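Local coordinates for 4-carboxymuconolactone decarboxylase (Sinorhizobium meliloti, PDB 4G9Q), which probably acts as a decarboxylase or peroxiredoxin-like enzyme of the carboxymuconolactone decarboxylase family, and forms an all-helical trimer, at residues Leu157-Glu162 against Leu188-Trp193. Residues are numbered along the deposited sequence; the frame is centred on the assembly and turned at random.
Sequences LDEEAE and LFRDLW
Glu162 and Phe189 meet on the tight, inner side of this contact. The carboxylate of Glu162 leans against the base of the aromatic side chain, with Glu162 OE1 3.4 Å from Phe189 CB, and the carboxylate plane lies 24° from the plane of the ring. It gets there because the chain leaves with CG anti to the backbone N (chi1 170°) and then bends at chi2. OE1 is also in a salt bridge with Arg165, one turn on, and both carboxylate oxygens have hydrogen-bond partners beyond the two segments. The Phe189 ring itself runs away from Glu162 and takes Trp193 CD1 over one face, 3.8 Å above its plane.

The two segments belong to an antiparallel helical hairpin: helix 159-173 is just starting where helix 178-192 is ending, the latter with a wider pi-type turn that includes the bond from Trp193 N to Leu188 O (2.9 Å). Asp158 is the N-cap of the first helix, its OD1 accepting a weak bond from Ala161 N. Beyond the hairpin, Trp193 NE1 is hydrogen-bonded to Tyr120 OH of helix 107-120, and Asp191 makes a salt bridge to Arg60 of a second subunit of the trimer.

Leu157 links the two sides, reaching Phe189 O with CD1 and laying CD2 over one face of the Arg190 guanidinium, 3.8 Å from Arg190 NH2. Toward solvent the fit is looser. Bent at chi3, the arginine brings NH2 to the exposed Glu159, 3.3 Å from its OE2, in a salt bridge whose bond to OE1 is weak and strongly angled, at 127°.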
# COMPACT_ATOMS: atom_id res chain seq x y z
N LEU A 157 -2.17 20.84 -27.15
CA LEU A 157 -2.88 21.11 -25.90
C LEU A 157 -4.24 21.73 -26.20
O LEU A 157 -4.33 22.67 -26.99
CB LEU A 157 -2.05 22.03 -25.01
CG LEU A 157 -2.64 22.48 -23.66
CD1 LEU A 157 -2.75 21.31 -22.68
CD2 LEU A 157 -1.79 23.59 -23.08
N ASP A 158 -5.28 21.19 -25.57
CA ASP A 158 -6.61 21.79 -25.61
C ASP A 158 -6.59 22.97 -24.64
O ASP A 158 -6.83 22.80 -23.44
CB ASP A 158 -7.67 20.75 -25.21
CG ASP A 158 -9.10 21.27 -25.32
OD1 ASP A 158 -9.32 22.50 -25.42
OD2 ASP A 158 -10.03 20.43 -25.29
N GLU A 159 -6.28 24.15 -25.18
CA GLU A 159 -6.02 25.34 -24.37
C GLU A 159 -7.21 25.79 -23.53
O GLU A 159 -7.03 26.28 -22.41
CB GLU A 159 -5.54 26.50 -25.25
CG GLU A 159 -4.11 26.35 -25.79
CD GLU A 159 -3.03 26.70 -24.78
OE1 GLU A 159 -3.35 27.02 -23.61
OE2 GLU A 159 -1.83 26.66 -25.15
N GLU A 160 -8.42 25.63 -24.08
CA GLU A 160 -9.63 26.04 -23.38
C GLU A 160 -9.93 25.12 -22.20
O GLU A 160 -10.26 25.59 -21.11
CB GLU A 160 -10.83 26.09 -24.33
CG GLU A 160 -12.00 26.92 -23.79
CD GLU A 160 -13.19 26.96 -24.74
OE1 GLU A 160 -12.99 26.84 -25.97
OE2 GLU A 160 -14.32 27.12 -24.24
N ALA A 161 -9.81 23.81 -22.43
CA ALA A 161 -10.01 22.82 -21.37
C ALA A 161 -8.95 22.95 -20.28
O ALA A 161 -9.23 22.72 -19.10
CB ALA A 161 -10.03 21.41 -21.94
N GLU A 162 -7.73 23.34 -20.68
CA GLU A 162 -6.64 23.57 -19.73
C GLU A 162 -6.85 24.86 -18.92
O GLU A 162 -6.58 24.89 -17.72
CB GLU A 162 -5.28 23.57 -20.43
CG GLU A 162 -4.08 24.06 -19.58
CD GLU A 162 -3.89 23.31 -18.26
OE1 GLU A 162 -4.35 22.15 -18.13
OE2 GLU A 162 -3.28 23.88 -17.34
N LEU A 188 2.75 18.54 -14.98
CA LEU A 188 1.82 17.51 -15.44
C LEU A 188 1.05 17.91 -16.69
O LEU A 188 1.25 17.33 -17.76
CB LEU A 188 0.85 17.08 -14.34
CG LEU A 188 1.41 16.55 -13.02
CD1 LEU A 188 0.27 15.93 -12.22
CD2 LEU A 188 2.52 15.54 -13.22
N PHE A 189 0.16 18.89 -16.56
CA PHE A 189 -0.76 19.17 -17.66
C PHE A 189 -0.15 19.91 -18.84
O PHE A 189 -0.62 19.75 -19.97
CB PHE A 189 -2.06 19.78 -17.14
CG PHE A 189 -2.88 18.80 -16.35
CD1 PHE A 189 -3.65 17.85 -17.01
CD2 PHE A 189 -2.83 18.79 -14.97
CE1 PHE A 189 -4.39 16.91 -16.29
CE2 PHE A 189 -3.56 17.86 -14.24
CZ PHE A 189 -4.35 16.93 -14.90
N ARG A 190 0.91 20.68 -18.61
CA ARG A 190 1.61 21.37 -19.69
C ARG A 190 2.92 20.69 -20.11
O ARG A 190 3.69 21.25 -20.90
CB ARG A 190 1.83 22.85 -19.35
CG ARG A 190 0.55 23.66 -19.39
CD ARG A 190 0.81 25.15 -19.27
NE ARG A 190 0.04 25.89 -20.28
CZ ARG A 190 0.52 26.27 -21.46
NH1 ARG A 190 1.77 25.99 -21.80
NH2 ARG A 190 -0.26 26.93 -22.31
N ASP A 191 3.16 19.49 -19.59
CA ASP A 191 4.34 18.70 -19.99
C ASP A 191 4.04 17.21 -20.06
O ASP A 191 3.87 16.67 -21.15
CB ASP A 191 5.56 18.99 -19.10
CG ASP A 191 6.77 18.14 -19.49
OD1 ASP A 191 6.86 17.71 -20.66
OD2 ASP A 191 7.65 17.90 -18.62
N LEU A 192 3.99 16.54 -18.90
CA LEU A 192 3.82 15.09 -18.84
C LEU A 192 2.70 14.57 -19.76
O LEU A 192 2.92 13.63 -20.54
CB LEU A 192 3.60 14.61 -17.39
CG LEU A 192 3.53 13.09 -17.14
CD1 LEU A 192 4.85 12.40 -17.44
CD2 LEU A 192 3.09 12.82 -15.70
N TRP A 193 1.53 15.20 -19.69
CA TRP A 193 0.35 14.75 -20.44
C TRP A 193 0.44 15.03 -21.93
O TRP A 193 -0.31 14.45 -22.72
CB TRP A 193 -0.94 15.34 -19.84
CG TRP A 193 -1.37 14.57 -18.63
CD1 TRP A 193 -1.14 14.89 -17.33
CD2 TRP A 193 -2.07 13.32 -18.63
NE1 TRP A 193 -1.67 13.91 -16.50
CE2 TRP A 193 -2.24 12.94 -17.28
CE3 TRP A 193 -2.58 12.49 -19.63
CZ2 TRP A 193 -2.91 11.76 -16.91
CZ3 TRP A 193 -3.24 11.31 -19.26
CH2 TRP A 193 -3.39 10.97 -17.91